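Local coordinates for inositol dehydrogenase (Lactobacillus casei, PDB 4N54), which probably catalyses the NAD-dependent oxidation of scyllo-inositol, a cyclic polyol it holds together with the cofactor between a Rossmann domain and a sheet domain, at residues D168-M173 with G249-H254; G255-T260 with Q273-N278; G187-M192 with G227-G232; F136-D141 with E298-A303. All coordinates share one frame; numbering follows the deposited sequence.

Interaction 1: residues D168-M173 with G249-H254. With 2H3 ((1r,2r,3r,4r,5r,6r)-cyclohexane-1,2,3,4,5,6-hexol), chain F.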
# COMPACT_ATOMS: atom_id res chain seq x y z
N ASP A 168 16.83 -13.50 4.86
CA ASP A 168 17.70 -13.25 3.73
C ASP A 168 17.03 -13.63 2.41
O ASP A 168 16.14 -14.44 2.39
CB ASP A 168 19.02 -14.03 3.88
CG ASP A 168 20.17 -13.15 4.27
OD1 ASP A 168 20.09 -11.94 4.07
OD2 ASP A 168 21.18 -13.68 4.75
N PRO A 169 17.49 -13.04 1.31
CA PRO A 169 16.96 -13.34 -0.01
C PRO A 169 17.41 -14.69 -0.53
O PRO A 169 18.56 -15.05 -0.37
CB PRO A 169 17.58 -12.26 -0.87
CG PRO A 169 18.81 -11.95 -0.22
CD PRO A 169 18.55 -12.04 1.22
N ALA A 170 16.51 -15.41 -1.17
CA ALA A 170 16.83 -16.67 -1.82
C ALA A 170 17.91 -16.47 -2.87
O ALA A 170 18.72 -17.34 -3.09
CB ALA A 170 15.63 -17.26 -2.41
N ALA A 171 17.93 -15.30 -3.48
CA ALA A 171 18.94 -14.96 -4.46
C ALA A 171 20.34 -14.91 -3.86
O ALA A 171 21.31 -15.09 -4.56
CB ALA A 171 18.61 -13.66 -5.13
N GLY A 172 20.45 -14.66 -2.56
CA GLY A 172 21.74 -14.64 -1.92
C GLY A 172 22.20 -15.98 -1.37
O GLY A 172 23.19 -16.05 -0.68
N MET A 173 21.48 -17.05 -1.70
CA MET A 173 21.74 -18.36 -1.14
C MET A 173 23.13 -18.92 -1.43
O MET A 173 23.73 -19.52 -0.57
CB MET A 173 20.68 -19.36 -1.57
CG MET A 173 20.84 -20.71 -0.96
SD MET A 173 20.45 -20.77 0.78
CE MET A 173 18.73 -20.48 0.69
N GLY A 249 15.54 -16.49 8.68
CA GLY A 249 15.57 -17.40 7.57
C GLY A 249 16.54 -17.03 6.47
O GLY A 249 17.13 -15.97 6.49
N ARG A 250 16.70 -17.94 5.53
CA ARG A 250 17.62 -17.73 4.44
C ARG A 250 16.93 -17.85 3.09
O ARG A 250 17.56 -17.75 2.06
CB ARG A 250 18.80 -18.70 4.52
CG ARG A 250 19.59 -18.67 5.80
CD ARG A 250 20.36 -17.40 6.00
NE ARG A 250 21.17 -17.42 7.19
CZ ARG A 250 21.98 -16.44 7.58
NH1 ARG A 250 22.08 -15.34 6.88
NH2 ARG A 250 22.70 -16.58 8.67
N ASN A 251 15.62 -18.04 3.10
CA ASN A 251 14.86 -18.24 1.88
C ASN A 251 13.66 -17.32 1.71
O ASN A 251 12.53 -17.75 1.73
CB ASN A 251 14.40 -19.69 1.75
CG ASN A 251 13.75 -19.98 0.43
OD1 ASN A 251 14.12 -19.42 -0.58
ND2 ASN A 251 12.78 -20.83 0.45
N ALA A 252 13.93 -16.04 1.51
CA ALA A 252 12.86 -15.12 1.16
C ALA A 252 12.84 -14.97 -0.36
O ALA A 252 13.80 -14.56 -0.96
CB ALA A 252 13.03 -13.80 1.83
N ALA A 253 11.73 -15.35 -0.96
CA ALA A 253 11.60 -15.36 -2.42
C ALA A 253 11.46 -13.98 -3.03
O ALA A 253 11.74 -13.80 -4.20
CB ALA A 253 10.44 -16.22 -2.83
N HIS A 254 11.04 -13.02 -2.23
CA HIS A 254 10.69 -11.71 -2.76
C HIS A 254 11.79 -10.68 -2.62
O HIS A 254 11.74 -9.65 -3.24
CB HIS A 254 9.39 -11.21 -2.16
CG HIS A 254 9.44 -10.98 -0.68
ND1 HIS A 254 9.27 -11.98 0.23
CD2 HIS A 254 9.60 -9.84 0.03
CE1 HIS A 254 9.34 -11.48 1.45
NE2 HIS A 254 9.54 -10.18 1.35
O3 2H3 F . 22.38 -8.63 8.11
C3 2H3 F . 22.69 -9.97 8.02
C4 2H3 F . 22.79 -10.40 6.58
O4 2H3 F . 21.55 -10.34 6.00
C5 2H3 F . 23.20 -11.84 6.48
O5 2H3 F . 23.28 -12.24 5.17
C6 2H3 F . 24.51 -12.06 7.16
O6 2H3 F . 24.89 -13.36 7.07
C1 2H3 F . 24.44 -11.72 8.61
O1 2H3 F . 25.72 -11.77 9.10
C2 2H3 F . 23.94 -10.18 8.81
O2 2H3 F . 23.69 -9.90 10.13
O HOH W 1 20.13 -16.73 1.28
O HOH W 2 15.53 -13.46 -3.51

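Interaction 2: residues G255-T260 with Q273-N278. With 2H3 ((1r,2r,3r,4r,5r,6r)-cyclohexane-1,2,3,4,5,6-hexol), chain F.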
# COMPACT_ATOMS: atom_id res chain seq x y z
N GLY A 255 12.79 -10.99 -1.81
CA GLY A 255 13.85 -10.06 -1.52
C GLY A 255 14.40 -10.22 -0.12
O GLY A 255 14.44 -11.31 0.41
N TYR A 256 14.84 -9.11 0.46
CA TYR A 256 15.43 -9.09 1.78
C TYR A 256 14.35 -8.68 2.75
O TYR A 256 13.99 -7.52 2.80
CB TYR A 256 16.58 -8.11 1.80
CG TYR A 256 17.42 -8.03 3.06
CD1 TYR A 256 17.76 -9.16 3.77
CD2 TYR A 256 17.89 -6.82 3.51
CE1 TYR A 256 18.53 -9.07 4.89
CE2 TYR A 256 18.66 -6.73 4.63
CZ TYR A 256 18.98 -7.85 5.31
OH TYR A 256 19.74 -7.75 6.43
N HIS A 257 13.82 -9.62 3.50
CA HIS A 257 12.75 -9.29 4.40
C HIS A 257 13.21 -9.01 5.82
O HIS A 257 13.30 -9.89 6.65
CB HIS A 257 11.65 -10.34 4.39
CG HIS A 257 10.35 -9.83 4.91
ND1 HIS A 257 9.31 -9.46 4.10
CD2 HIS A 257 9.92 -9.61 6.18
CE1 HIS A 257 8.30 -9.05 4.83
NE2 HIS A 257 8.65 -9.13 6.10
N VAL A 258 13.49 -7.74 6.08
CA VAL A 258 13.76 -7.30 7.42
C VAL A 258 12.62 -6.41 7.85
O VAL A 258 12.50 -5.30 7.39
CB VAL A 258 15.10 -6.58 7.53
CG1 VAL A 258 15.35 -6.16 8.95
CG2 VAL A 258 16.19 -7.49 7.08
N GLU A 259 11.78 -6.93 8.72
CA GLU A 259 10.59 -6.25 9.18
C GLU A 259 10.54 -6.27 10.71
O GLU A 259 10.88 -7.25 11.32
CB GLU A 259 9.35 -6.91 8.60
CG GLU A 259 8.05 -6.41 9.17
CD GLU A 259 6.88 -7.28 8.84
OE1 GLU A 259 7.10 -8.35 8.26
OE2 GLU A 259 5.76 -6.91 9.17
N THR A 260 10.12 -5.17 11.30
CA THR A 260 9.97 -5.09 12.74
C THR A 260 8.67 -4.39 13.12
O THR A 260 8.45 -3.25 12.75
CB THR A 260 11.17 -4.38 13.40
OG1 THR A 260 12.37 -5.12 13.17
CG2 THR A 260 10.96 -4.24 14.87
N GLN A 273 7.00 -3.26 6.72
CA GLN A 273 5.92 -4.21 6.59
C GLN A 273 6.15 -5.04 5.34
O GLN A 273 6.00 -6.24 5.35
CB GLN A 273 4.59 -3.46 6.51
CG GLN A 273 3.37 -4.29 6.38
CD GLN A 273 2.10 -3.46 6.45
OE1 GLN A 273 1.49 -3.32 7.49
NE2 GLN A 273 1.69 -2.93 5.33
N VAL A 274 6.52 -4.35 4.27
CA VAL A 274 7.17 -4.95 3.12
C VAL A 274 8.38 -4.12 2.74
O VAL A 274 8.39 -2.93 2.94
CB VAL A 274 6.22 -5.14 1.91
CG1 VAL A 274 5.31 -6.31 2.14
CG2 VAL A 274 5.44 -3.87 1.62
N PRO A 275 9.41 -4.76 2.19
CA PRO A 275 10.66 -4.06 1.94
C PRO A 275 10.66 -3.27 0.64
O PRO A 275 11.38 -3.61 -0.27
CB PRO A 275 11.67 -5.20 1.89
CG PRO A 275 10.93 -6.34 1.44
CD PRO A 275 9.55 -6.20 1.95
N GLU A 276 9.87 -2.21 0.59
CA GLU A 276 9.76 -1.38 -0.60
C GLU A 276 11.10 -0.84 -1.08
O GLU A 276 11.85 -0.26 -0.33
CB GLU A 276 8.79 -0.23 -0.36
CG GLU A 276 7.35 -0.64 -0.23
CD GLU A 276 6.52 0.32 0.61
OE1 GLU A 276 7.05 1.33 1.08
OE2 GLU A 276 5.33 0.06 0.81
N LYS A 277 11.38 -1.05 -2.35
CA LYS A 277 12.65 -0.68 -2.93
C LYS A 277 12.80 0.82 -3.08
O LYS A 277 13.84 1.38 -2.80
CB LYS A 277 12.79 -1.32 -4.31
CG LYS A 277 14.13 -1.12 -4.96
CD LYS A 277 14.16 -1.79 -6.31
CE LYS A 277 15.55 -1.93 -6.86
NZ LYS A 277 16.32 -2.99 -6.22
N ASN A 278 11.72 1.44 -3.53
CA ASN A 278 11.73 2.83 -3.90
C ASN A 278 10.32 3.36 -4.02
O ASN A 278 9.39 2.75 -3.53
CB ASN A 278 12.52 3.04 -5.19
CG ASN A 278 12.04 2.15 -6.33
OD1 ASN A 278 10.88 1.81 -6.43
ND2 ASN A 278 12.96 1.78 -7.18
O3 2H3 F . 22.38 -8.63 8.11
C3 2H3 F . 22.69 -9.97 8.02
C4 2H3 F . 22.79 -10.40 6.58
O4 2H3 F . 21.55 -10.34 6.00
C5 2H3 F . 23.20 -11.84 6.48
O5 2H3 F . 23.28 -12.24 5.17
C6 2H3 F . 24.51 -12.06 7.16
O6 2H3 F . 24.89 -13.36 7.07
C1 2H3 F . 24.44 -11.72 8.61
O1 2H3 F . 25.72 -11.77 9.10
C2 2H3 F . 23.94 -10.18 8.81
O2 2H3 F . 23.69 -9.90 10.13

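Interaction 3: residues G187-M192 with G227-G232. With 2H3 ((1r,2r,3r,4r,5r,6r)-cyclohexane-1,2,3,4,5,6-hexol), chain F.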
# COMPACT_ATOMS: atom_id res chain seq x y z
N GLY A 187 25.44 -19.92 13.40
CA GLY A 187 24.08 -20.35 13.15
C GLY A 187 23.13 -19.20 12.97
O GLY A 187 23.49 -18.07 13.22
N LEU A 188 21.91 -19.50 12.55
CA LEU A 188 20.90 -18.52 12.20
C LEU A 188 20.65 -17.49 13.29
O LEU A 188 20.49 -16.30 13.02
CB LEU A 188 19.60 -19.22 11.86
CG LEU A 188 18.41 -18.42 11.34
CD1 LEU A 188 18.74 -17.72 10.07
CD2 LEU A 188 17.24 -19.32 11.16
N PHE A 189 20.64 -17.96 14.53
CA PHE A 189 20.27 -17.14 15.65
C PHE A 189 21.34 -16.14 16.05
O PHE A 189 21.04 -15.01 16.36
CB PHE A 189 19.84 -18.03 16.80
CG PHE A 189 18.65 -18.85 16.49
CD1 PHE A 189 17.45 -18.27 16.25
CD2 PHE A 189 18.73 -20.21 16.42
CE1 PHE A 189 16.37 -19.02 15.97
CE2 PHE A 189 17.64 -20.95 16.13
CZ PHE A 189 16.47 -20.36 15.91
N LEU A 190 22.59 -16.57 16.01
CA LEU A 190 23.72 -15.71 16.32
C LEU A 190 24.07 -14.79 15.16
O LEU A 190 24.64 -13.74 15.37
CB LEU A 190 24.95 -16.55 16.63
CG LEU A 190 25.23 -17.04 18.05
CD1 LEU A 190 25.48 -15.88 18.95
CD2 LEU A 190 24.11 -17.89 18.55
N ASP A 191 23.74 -15.20 13.95
CA ASP A 191 24.12 -14.45 12.77
C ASP A 191 23.04 -13.45 12.36
O ASP A 191 23.36 -12.35 11.96
CB ASP A 191 24.42 -15.38 11.60
CG ASP A 191 25.06 -14.67 10.44
OD1 ASP A 191 26.00 -13.90 10.67
OD2 ASP A 191 24.62 -14.87 9.30
N MET A 192 21.79 -13.85 12.46
CA MET A 192 20.67 -13.04 12.02
C MET A 192 19.85 -12.49 13.17
O MET A 192 19.70 -11.29 13.31
CB MET A 192 19.74 -13.85 11.11
CG MET A 192 20.34 -14.20 9.80
SD MET A 192 20.72 -12.79 8.80
CE MET A 192 19.10 -12.35 8.27
N GLY A 227 25.05 -27.71 7.74
CA GLY A 227 24.67 -27.53 9.13
C GLY A 227 24.09 -26.16 9.42
O GLY A 227 24.46 -25.53 10.40
N GLU A 228 23.18 -25.70 8.57
CA GLU A 228 22.55 -24.41 8.79
C GLU A 228 21.05 -24.54 8.76
O GLU A 228 20.51 -25.35 8.04
CB GLU A 228 23.01 -23.41 7.75
CG GLU A 228 24.43 -22.95 7.91
CD GLU A 228 24.57 -21.78 8.86
OE1 GLU A 228 23.56 -21.31 9.39
OE2 GLU A 228 25.70 -21.32 9.07
N LEU A 229 20.38 -23.71 9.54
CA LEU A 229 18.94 -23.68 9.55
C LEU A 229 18.40 -22.75 8.47
O LEU A 229 18.90 -21.66 8.27
CB LEU A 229 18.44 -23.24 10.92
CG LEU A 229 16.95 -23.31 11.21
CD1 LEU A 229 16.44 -24.73 11.13
CD2 LEU A 229 16.67 -22.73 12.57
N GLU A 230 17.37 -23.21 7.79
CA GLU A 230 16.79 -22.49 6.68
C GLU A 230 15.79 -21.46 7.14
O GLU A 230 15.80 -20.35 6.66
CB GLU A 230 16.11 -23.48 5.74
CG GLU A 230 15.35 -22.91 4.59
CD GLU A 230 14.77 -23.99 3.73
OE1 GLU A 230 15.51 -24.48 2.88
OE2 GLU A 230 13.61 -24.36 3.92
N THR A 231 14.91 -21.85 8.06
CA THR A 231 13.95 -20.95 8.67
C THR A 231 13.69 -21.28 10.14
O THR A 231 13.34 -22.40 10.47
CB THR A 231 12.60 -20.93 7.92
OG1 THR A 231 12.81 -20.87 6.51
CG2 THR A 231 11.76 -19.73 8.35
N GLY A 232 13.84 -20.29 11.00
CA GLY A 232 13.53 -20.42 12.40
C GLY A 232 12.47 -19.47 12.93
O GLY A 232 12.31 -18.36 12.43
O3 2H3 F . 22.38 -8.63 8.11
C3 2H3 F . 22.69 -9.97 8.02
C4 2H3 F . 22.79 -10.40 6.58
O4 2H3 F . 21.55 -10.34 6.00
C5 2H3 F . 23.20 -11.84 6.48
O5 2H3 F . 23.28 -12.24 5.17
C6 2H3 F . 24.51 -12.06 7.16
O6 2H3 F . 24.89 -13.36 7.07
C1 2H3 F . 24.44 -11.72 8.61
O1 2H3 F . 25.72 -11.77 9.10
C2 2H3 F . 23.94 -10.18 8.81
O2 2H3 F . 23.69 -9.90 10.13
O HOH W 3 21.97 -22.48 11.97

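Interaction 4: residues F136-D141 with E298-A303. With NAI (1,4-dihydronicotinamide adenine dinucleotide), chain E.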
# COMPACT_ATOMS: atom_id res chain seq x y z
N PHE A 136 25.86 -2.94 15.37
CA PHE A 136 24.43 -3.05 15.24
C PHE A 136 23.89 -1.86 14.43
O PHE A 136 23.34 -0.93 14.98
CB PHE A 136 23.78 -3.13 16.61
CG PHE A 136 23.96 -4.44 17.30
CD1 PHE A 136 23.52 -5.60 16.73
CD2 PHE A 136 24.56 -4.51 18.53
CE1 PHE A 136 23.67 -6.79 17.36
CE2 PHE A 136 24.71 -5.70 19.16
CZ PHE A 136 24.27 -6.84 18.58
N MET A 137 24.04 -1.94 13.12
CA MET A 137 23.75 -0.83 12.24
C MET A 137 22.30 -0.38 12.19
O MET A 137 22.03 0.76 11.84
CB MET A 137 24.26 -1.11 10.83
CG MET A 137 23.38 -2.02 10.01
SD MET A 137 23.22 -3.65 10.70
CE MET A 137 22.16 -4.39 9.49
N ARG A 138 21.37 -1.25 12.54
CA ARG A 138 19.97 -0.89 12.55
C ARG A 138 19.68 0.32 13.45
O ARG A 138 18.78 1.08 13.19
CB ARG A 138 19.10 -2.06 12.96
CG ARG A 138 18.96 -3.10 11.90
CD ARG A 138 17.99 -4.17 12.28
NE ARG A 138 18.24 -5.40 11.54
CZ ARG A 138 17.45 -6.45 11.55
NH1 ARG A 138 16.35 -6.44 12.25
NH2 ARG A 138 17.77 -7.51 10.86
N ARG A 139 20.47 0.47 14.50
CA ARG A 139 20.35 1.61 15.40
C ARG A 139 20.60 2.92 14.69
O ARG A 139 20.20 3.96 15.16
CB ARG A 139 21.33 1.49 16.56
CG ARG A 139 21.10 0.30 17.44
CD ARG A 139 21.59 0.56 18.81
NE ARG A 139 21.40 -0.56 19.70
CZ ARG A 139 21.51 -0.48 21.01
NH1 ARG A 139 21.79 0.67 21.58
NH2 ARG A 139 21.33 -1.56 21.75
N PHE A 140 21.27 2.84 13.55
CA PHE A 140 21.55 4.00 12.75
C PHE A 140 20.60 4.18 11.56
O PHE A 140 20.65 5.18 10.88
CB PHE A 140 22.98 3.97 12.26
CG PHE A 140 23.99 4.28 13.31
CD1 PHE A 140 24.53 3.29 14.08
CD2 PHE A 140 24.41 5.57 13.52
CE1 PHE A 140 25.46 3.58 15.02
CE2 PHE A 140 25.33 5.85 14.47
CZ PHE A 140 25.85 4.86 15.22
N ASP A 141 19.75 3.19 11.33
CA ASP A 141 18.82 3.24 10.22
C ASP A 141 17.71 4.29 10.40
O ASP A 141 17.04 4.33 11.42
CB ASP A 141 18.23 1.86 9.93
CG ASP A 141 17.26 1.88 8.76
OD1 ASP A 141 17.72 1.95 7.62
OD2 ASP A 141 16.05 1.84 8.99
N GLU A 298 21.88 -3.16 -0.07
CA GLU A 298 20.88 -2.24 -0.55
C GLU A 298 20.07 -1.61 0.59
O GLU A 298 20.10 -0.42 0.79
CB GLU A 298 19.95 -2.93 -1.54
CG GLU A 298 19.09 -1.98 -2.31
CD GLU A 298 18.07 -2.66 -3.17
OE1 GLU A 298 17.18 -1.96 -3.67
OE2 GLU A 298 18.15 -3.87 -3.35
N ARG A 299 19.37 -2.45 1.34
CA ARG A 299 18.49 -2.01 2.40
C ARG A 299 19.17 -1.14 3.45
O ARG A 299 18.61 -0.14 3.85
CB ARG A 299 17.79 -3.22 3.02
CG ARG A 299 17.11 -2.97 4.35
CD ARG A 299 15.82 -2.18 4.24
NE ARG A 299 15.23 -1.89 5.54
CZ ARG A 299 15.55 -0.84 6.28
NH1 ARG A 299 16.44 0.04 5.85
NH2 ARG A 299 14.96 -0.65 7.45
N PHE A 300 20.38 -1.50 3.87
CA PHE A 300 21.05 -0.82 4.98
C PHE A 300 22.26 0.01 4.61
O PHE A 300 23.10 0.30 5.45
CB PHE A 300 21.40 -1.80 6.10
CG PHE A 300 20.22 -2.42 6.76
CD1 PHE A 300 19.32 -1.66 7.46
CD2 PHE A 300 20.00 -3.77 6.68
CE1 PHE A 300 18.24 -2.23 8.05
CE2 PHE A 300 18.93 -4.33 7.28
CZ PHE A 300 18.04 -3.55 7.96
N ALA A 301 22.34 0.39 3.34
CA ALA A 301 23.42 1.22 2.84
C ALA A 301 23.63 2.48 3.68
O ALA A 301 24.74 2.81 4.04
CB ALA A 301 23.16 1.60 1.43
N GLN A 302 22.54 3.17 3.98
CA GLN A 302 22.57 4.40 4.75
C GLN A 302 23.05 4.16 6.16
O GLN A 302 23.88 4.88 6.66
CB GLN A 302 21.20 5.07 4.75
CG GLN A 302 21.08 6.22 5.67
CD GLN A 302 20.47 5.85 7.00
OE1 GLN A 302 19.33 5.42 7.07
NE2 GLN A 302 21.23 6.02 8.06
N ALA A 303 22.50 3.13 6.78
CA ALA A 303 22.89 2.70 8.12
C ALA A 303 24.38 2.45 8.23
O ALA A 303 25.02 2.91 9.15
CB ALA A 303 22.13 1.46 8.49
PA NAI E . 32.84 -13.22 4.30
O1A NAI E . 33.08 -14.62 4.53
O2A NAI E . 32.12 -12.72 3.13
O5B NAI E . 34.16 -12.43 4.37
C5B NAI E . 35.19 -12.84 5.22
C4B NAI E . 36.43 -12.00 5.03
O4B NAI E . 37.23 -12.18 6.18
C3B NAI E . 37.29 -12.45 3.87
O3B NAI E . 37.98 -11.33 3.39
C2B NAI E . 38.34 -13.32 4.48
O2B NAI E . 39.53 -13.23 3.72
C1B NAI E . 38.52 -12.65 5.82
N9A NAI E . 39.04 -13.56 6.83
C8A NAI E . 38.54 -14.74 7.15
N7A NAI E . 39.25 -15.32 8.13
C5A NAI E . 40.21 -14.48 8.47
C6A NAI E . 41.30 -14.47 9.44
N6A NAI E . 41.47 -15.50 10.23
N1A NAI E . 42.10 -13.41 9.50
C2A NAI E . 41.90 -12.38 8.68
N3A NAI E . 40.92 -12.31 7.78
C4A NAI E . 40.06 -13.32 7.61
O3 NAI E . 32.11 -12.73 5.60
PN NAI E . 31.13 -11.52 5.69
O1N NAI E . 29.85 -11.93 5.17
O2N NAI E . 31.77 -10.33 5.19
O5D NAI E . 31.00 -11.36 7.24
C5D NAI E . 31.90 -10.59 8.01
C4D NAI E . 31.39 -10.23 9.39
O4D NAI E . 30.44 -9.21 9.28
C3D NAI E . 30.73 -11.38 10.12
O3D NAI E . 31.09 -11.33 11.48
C2D NAI E . 29.27 -11.09 9.94
O2D NAI E . 28.49 -11.58 11.01
C1D NAI E . 29.22 -9.58 9.83
N1N NAI E . 28.21 -9.12 8.91
C2N NAI E . 27.41 -8.19 9.34
C3N NAI E . 26.42 -7.66 8.57
C7N NAI E . 25.52 -6.62 9.15
O7N NAI E . 24.44 -6.49 8.70
N7N NAI E . 25.88 -5.86 10.14
C4N NAI E . 26.23 -8.14 7.16
C5N NAI E . 27.20 -9.15 6.80
C6N NAI E . 28.14 -9.59 7.69
O HOH W 4 19.83 2.09 5.91

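Interaction 1: residues D168-M173 with G249-H254
D168 meets R250 and the bound scyllo-inositol at the end of strand 159-169. Its CB lies beside the backbone of the other segment, 3.8 Å from G249 O. From there CG leads to two oxygens that both accept from the inositol, OD1 from inositol O4 and OD2 from inositol O5 at 2.6 Å. OD2 also forms a salt bridge with R250 NH1 at 2.8 Å. NH1 reaches OD2 on its anti side but tilted out of the carboxylate plane, in a bent bond (135°), though the oxygen lies almost in the guanidinium plane. The two side chains run side by side, their planes 34° apart. R250 also reaches D191 through NH2, so the guanidinium lies between two substrate-binding acids. An alanine at D168 would remove both oxygens and would probably leave inositol O4 and O5 without their acceptor and R250 NH1 without its mate. Backbone bonds fix the base. A252 N donates to D168 O at 2.9 Å, and A170 N donates to A252 O at 2.8 Å. M173 has CG anti to the backbone N (chi1 -176°) and bends at chi2 and chi3, which curls CE back to 3.3 Å from R250 O. P169 and A252 form a parallel bridge where the chain turns a corner at R250. Strand 159-169 thus runs beside strand 243-249 and then short strand 251-252, just ahead of helix 173-182.

Interaction 2: residues G255-T260 with Q273-N278
H257 and E259 both start with CG anti to the backbone N, chi1 -160° and 171°. Two apart on strand 257-264, they already lie on one side; these torsions then carry imidazole and carboxylate toward the 273-278 loop. H257 NE2 donates to E259 OE1 at 2.8 Å in a nearly straight bond (177°). The oxygen lies in the imidazole plane, and NE2 meets it on its anti side, tilted from the carboxylate plane. Across the contact, H257 CE1 is 3.7 Å from Q273 O. E259 runs extended, and its OE2 comes 3.7 Å from Q273 CA. E259 OE2 also pairs with R163 of the same chain, and OE1 with R270 of the third subunit. The strand belongs to the mixed sheet of the GFO/IDH/MocA C-terminal domain. P275, the centre of an inverse gamma turn, fills the next place along the strand. Its CB packs 3.4 Å from Y256 O, while its CD lies 3.9 Å from H257 ND1. The proline and the imidazole cross at about a right angle. Y256 turns its ring away from the loop toward scyllo-inositol, with OH 3.2 Å from inositol O4. V258 CG2 covers one face of that ring, offset toward its rim.

Interaction 3: residues G187-M192 with G227-G232
L188 and L229 meet where the short helix 188-191 packs against the chain entering strand 231-238, in the C-terminal domain of the GFO/IDH/MocA family. G187 is the N-cap of helix 188-191. G227, in a Schellman motif, closes helix 222-225. The tight part is apolar. L188 CD2 touches L229 CD2 at 3.7 Å and also lies 3.5 Å from G232 N. L188 has CG anti to the backbone N (chi1 -175°), which carries the branch over to the strand. A CB at G232 would probably be tight against F189 CZ and L188 CD2, which suits a glycine. F189 adds its ring from one side, with CE2 4.1 Å from L229 CD2. Helix 325-344 packs on F189 and L229. The looser part lies at the helix start, where E228 OE1 stays 3.9 Å from G187 CA. A water bridges the gap, accepting from L188 N and L229 N and donating to E228 OE1; E228 OE2 is hydrogen-bonded to S185 OG. At the other end of the helix, the D191 carboxylate reaches the bound inositol. OD1 accepts from inositol O1 and OD2 from inositol O6, each at 2.7 Å. M192 SD lies 3.5 Å from inositol C5.

Interaction 4: residues F136-D141 with E298-A303
M137 and F300 touch closest to the cofactor. The methyl CE of M137 sits over one face of the F300 ring, offset toward its rim, in a CH-pi contact 4.0 Å from the centroid. Its sulfur makes a Met-aromatic contact with the same ring and accepts a weak hydrogen bond from the nicotinamide amide N7N at 3.5 Å. M137 places CG between its backbone N and carbonyl carbon (chi1 79°), and the bend at chi2 then brings CE onto the ring. Beside it, A303 CB packs 3.4 Å from M137 O. R299 CG covers the opposite face of the ring. The R299 chain then bends at chi2, which lays its guanidinium over F300 CE1. In the next shell R299 grips D141 end-on, NH1 to OD1 at 2.9 Å and NH2 to OD2 at 3.1 Å. Both nitrogens approach from above the carboxylate plane. D141 is the N-cap of helix 142-152, its OD2 accepting from Y144 N. A water donates to D141 OD1 and R299 O and accepts from A303 N. An alanine at D141 would probably leave R299 without its mate, free to turn off the F300 ring, and helix 142-152 without its cap. Further out, Q302 NE2 donates to F140 O at 3.0 Å, while Q302 OE1 accepts from D142 N. The chemistry implies a largely apolar methionine-phenylalanine surface beside the carboxamide, with one sulfur as a weak acceptor, backed by the D141-R299 salt bridge.

All four contacts are largely buried, but their chemistry differs. Interactions 1, 2 and 3 reach the same mixed sheet, and each touches scyllo-inositol. Interactions 1 and 3 are joined directly by the R250-D191 salt bridge, so the acids of both belong to one charged network round the polyol. Interaction 1 rests mainly on backbone bonds and an ion pair, while interaction 3 rests on leucine packing and a water. Interaction 2 has no hydrogen bond between its segments and lies at subunit interfaces. Interaction 4 is nearest the chain's centre and meets the nicotinamide end of the cofactor; D191 of interaction 3 reaches its ribose only weakly. Interaction 4 meets interaction 2 through Y256-F300 packing and the K277-E298 salt bridge.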